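Local atomic coordinates of intergenic-region protein (PDB entry 2WJ9), a protein that probably counters the restriction of incoming DNA by inhibiting restriction enzymes of the host. Residues B[158-161]-B[162-166]. Sequence-based numbering, arbitrary orientation.
Sequences VHYY and RLRDY
With CG1 of Val158 anti to its own backbone N (chi1 168°) and CG of Arg162 turned anti to the carbonyl carbon (chi1 -75°), the two side chains lie alongside each other one helical turn apart. The extended arginine lays a face of its guanidinium over the valine methyl, CG1 meeting CZ at 3.4 Å, while NH1 reaches on to the carbonyl of Ser35.

Arg164 repeats the i to i+4 spacing with Tyr160 and adds an i to i+3 contact with Tyr161. Its extended chain runs back over the preceding turn, where CD packs obliquely on CE2 of Tyr160 at 4.0 Å and NH1 comes to the ring edge of Tyr161, near the ring plane and 3.9 Å from CD2. One water joins three of these groups: it donates to Tyr161 O and to Asp165 OD1 (2.7 Å from the latter) and accepts from Arg164 NH1. Tyr161 O thus serves both the water and the helical N-H of Asp165.

Arg164 NH1 and Asp165 OD2 also form reciprocal salt bridges with their counterparts in the second subunit, and Arg164 NE bonds Thr41 O of that subunit. Glu40 of the second subunit meets the Tyr161 hydroxyl with OE1 and the Tyr160 hydroxyl with its backbone O, so this part of helix 154-168 belongs to the dimer interface. Elsewhere on the helix, Leu163 packs against helix 132-151 and Leu98 of strand 93-98, and His159 stacks on Phe64 of helix 59-64.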
loop_
_atom_site.group_PDB
_atom_site.type_symbol
_atom_site.label_atom_id
_atom_site.label_comp_id
_atom_site.label_asym_id
_atom_site.label_seq_id
_atom_site.Cartn_x
_atom_site.Cartn_y
_atom_site.Cartn_z
ATOM N N VAL B 158 0.216 -5.136 -3.642
ATOM C CA VAL B 158 -0.849 -4.147 -3.559
ATOM C C VAL B 158 -2.022 -4.595 -2.666
ATOM O O VAL B 158 -2.510 -3.800 -1.864
ATOM C CB VAL B 158 -1.324 -3.728 -4.957
ATOM C CG1 VAL B 158 -2.618 -2.919 -4.874
ATOM C CG2 VAL B 158 -0.207 -2.957 -5.679
ATOM N N HIS B 159 -2.445 -5.853 -2.780
ATOM C CA HIS B 159 -3.429 -6.422 -1.844
ATOM C C HIS B 159 -2.972 -6.286 -0.377
ATOM O O HIS B 159 -3.769 -5.937 0.501
ATOM C CB HIS B 159 -3.757 -7.886 -2.187
ATOM C CG HIS B 159 -4.900 -8.040 -3.147
ATOM N ND1 HIS B 159 -6.173 -7.589 -2.866
ATOM C CD2 HIS B 159 -4.963 -8.594 -4.383
ATOM C CE1 HIS B 159 -6.966 -7.841 -3.894
ATOM N NE2 HIS B 159 -6.260 -8.457 -4.826
ATOM N N TYR B 160 -1.691 -6.543 -0.111
ATOM C CA TYR B 160 -1.152 -6.363 1.235
ATOM C C TYR B 160 -1.269 -4.916 1.730
ATOM O O TYR B 160 -1.777 -4.672 2.826
ATOM C CB TYR B 160 0.308 -6.818 1.311
ATOM C CG TYR B 160 0.925 -6.604 2.685
ATOM C CD1 TYR B 160 0.496 -7.353 3.770
ATOM C CD2 TYR B 160 1.900 -5.637 2.902
ATOM C CE1 TYR B 160 1.027 -7.162 5.038
ATOM C CE2 TYR B 160 2.457 -5.440 4.179
ATOM C CZ TYR B 160 2.006 -6.210 5.245
ATOM O OH TYR B 160 2.542 -6.035 6.521
ATOM N N TYR B 161 -0.812 -3.957 0.920
ATOM C CA TYR B 161 -0.875 -2.537 1.314
ATOM C C TYR B 161 -2.338 -2.074 1.519
ATOM O O TYR B 161 -2.643 -1.323 2.440
ATOM C CB TYR B 161 -0.143 -1.634 0.297
ATOM C CG TYR B 161 1.374 -1.594 0.448
ATOM C CD1 TYR B 161 2.205 -2.089 -0.545
ATOM C CD2 TYR B 161 1.979 -1.034 1.578
ATOM C CE1 TYR B 161 3.592 -2.059 -0.415
ATOM C CE2 TYR B 161 3.370 -0.999 1.710
ATOM C CZ TYR B 161 4.164 -1.521 0.714
ATOM O OH TYR B 161 5.538 -1.501 0.821
ATOM N N ARG B 162 -3.244 -2.552 0.678
ATOM C CA ARG B 162 -4.648 -2.127 0.755
ATOM C C ARG B 162 -5.350 -2.641 2.022
ATOM O O ARG B 162 -6.052 -1.890 2.701
ATOM C CB ARG B 162 -5.396 -2.518 -0.520
ATOM C CG ARG B 162 -5.022 -1.605 -1.687
ATOM C CD ARG B 162 -5.577 -2.064 -3.011
ATOM N NE ARG B 162 -5.341 -1.055 -4.043
ATOM C CZ ARG B 162 -5.581 -1.219 -5.338
ATOM N NH1 ARG B 162 -6.056 -2.371 -5.800
ATOM N NH2 ARG B 162 -5.338 -0.215 -6.173
ATOM N N LEU B 163 -5.139 -3.908 2.344
ATOM C CA LEU B 163 -5.660 -4.475 3.601
ATOM C C LEU B 163 -4.962 -3.896 4.841
ATOM O O LEU B 163 -5.610 -3.667 5.873
ATOM C CB LEU B 163 -5.567 -6.005 3.589
ATOM C CG LEU B 163 -6.182 -6.749 4.785
ATOM C CD1 LEU B 163 -7.686 -6.482 4.898
ATOM C CD2 LEU B 163 -5.882 -8.255 4.676
ATOM N N ARG B 164 -3.648 -3.675 4.751
ATOM C CA ARG B 164 -2.895 -3.029 5.825
ATOM C C ARG B 164 -3.507 -1.674 6.195
ATOM O O ARG B 164 -3.634 -1.358 7.366
ATOM C CB ARG B 164 -1.406 -2.886 5.450
ATOM C CG ARG B 164 -0.513 -2.131 6.450
ATOM C CD ARG B 164 0.938 -2.161 5.932
ATOM N NE ARG B 164 1.906 -1.344 6.667
ATOM C CZ ARG B 164 2.396 -0.165 6.279
ATOM N NH1 ARG B 164 1.997 0.419 5.154
ATOM N NH2 ARG B 164 3.301 0.444 7.035
ATOM N N ASP B 165 -3.905 -0.881 5.194
ATOM C CA ASP B 165 -4.555 0.415 5.473
ATOM C C ASP B 165 -5.874 0.264 6.243
ATOM O O ASP B 165 -6.145 1.031 7.162
ATOM C CB ASP B 165 -4.823 1.198 4.180
ATOM C CG ASP B 165 -3.616 1.968 3.682
ATOM O OD1 ASP B 165 -2.522 1.895 4.294
ATOM O OD2 ASP B 165 -3.775 2.679 2.660
ATOM N N TYR B 166 -6.682 -0.720 5.863
ATOM C CA TYR B 166 -7.912 -1.045 6.597
ATOM C C TYR B 166 -7.609 -1.436 8.054
ATOM O O TYR B 166 -8.323 -1.006 8.982
ATOM C CB TYR B 166 -8.677 -2.161 5.880
ATOM C CG TYR B 166 -10.023 -2.494 6.485
ATOM C CD1 TYR B 166 -11.054 -1.560 6.505
ATOM C CD2 TYR B 166 -10.280 -3.755 7.014
ATOM C CE1 TYR B 166 -12.290 -1.868 7.047
ATOM C CE2 TYR B 166 -11.509 -4.065 7.561
ATOM C CZ TYR B 166 -12.516 -3.121 7.573
ATOM O OH TYR B 166 -13.753 -3.419 8.115
HETATM O O HOH W 1 -0.537 0.132 3.747
#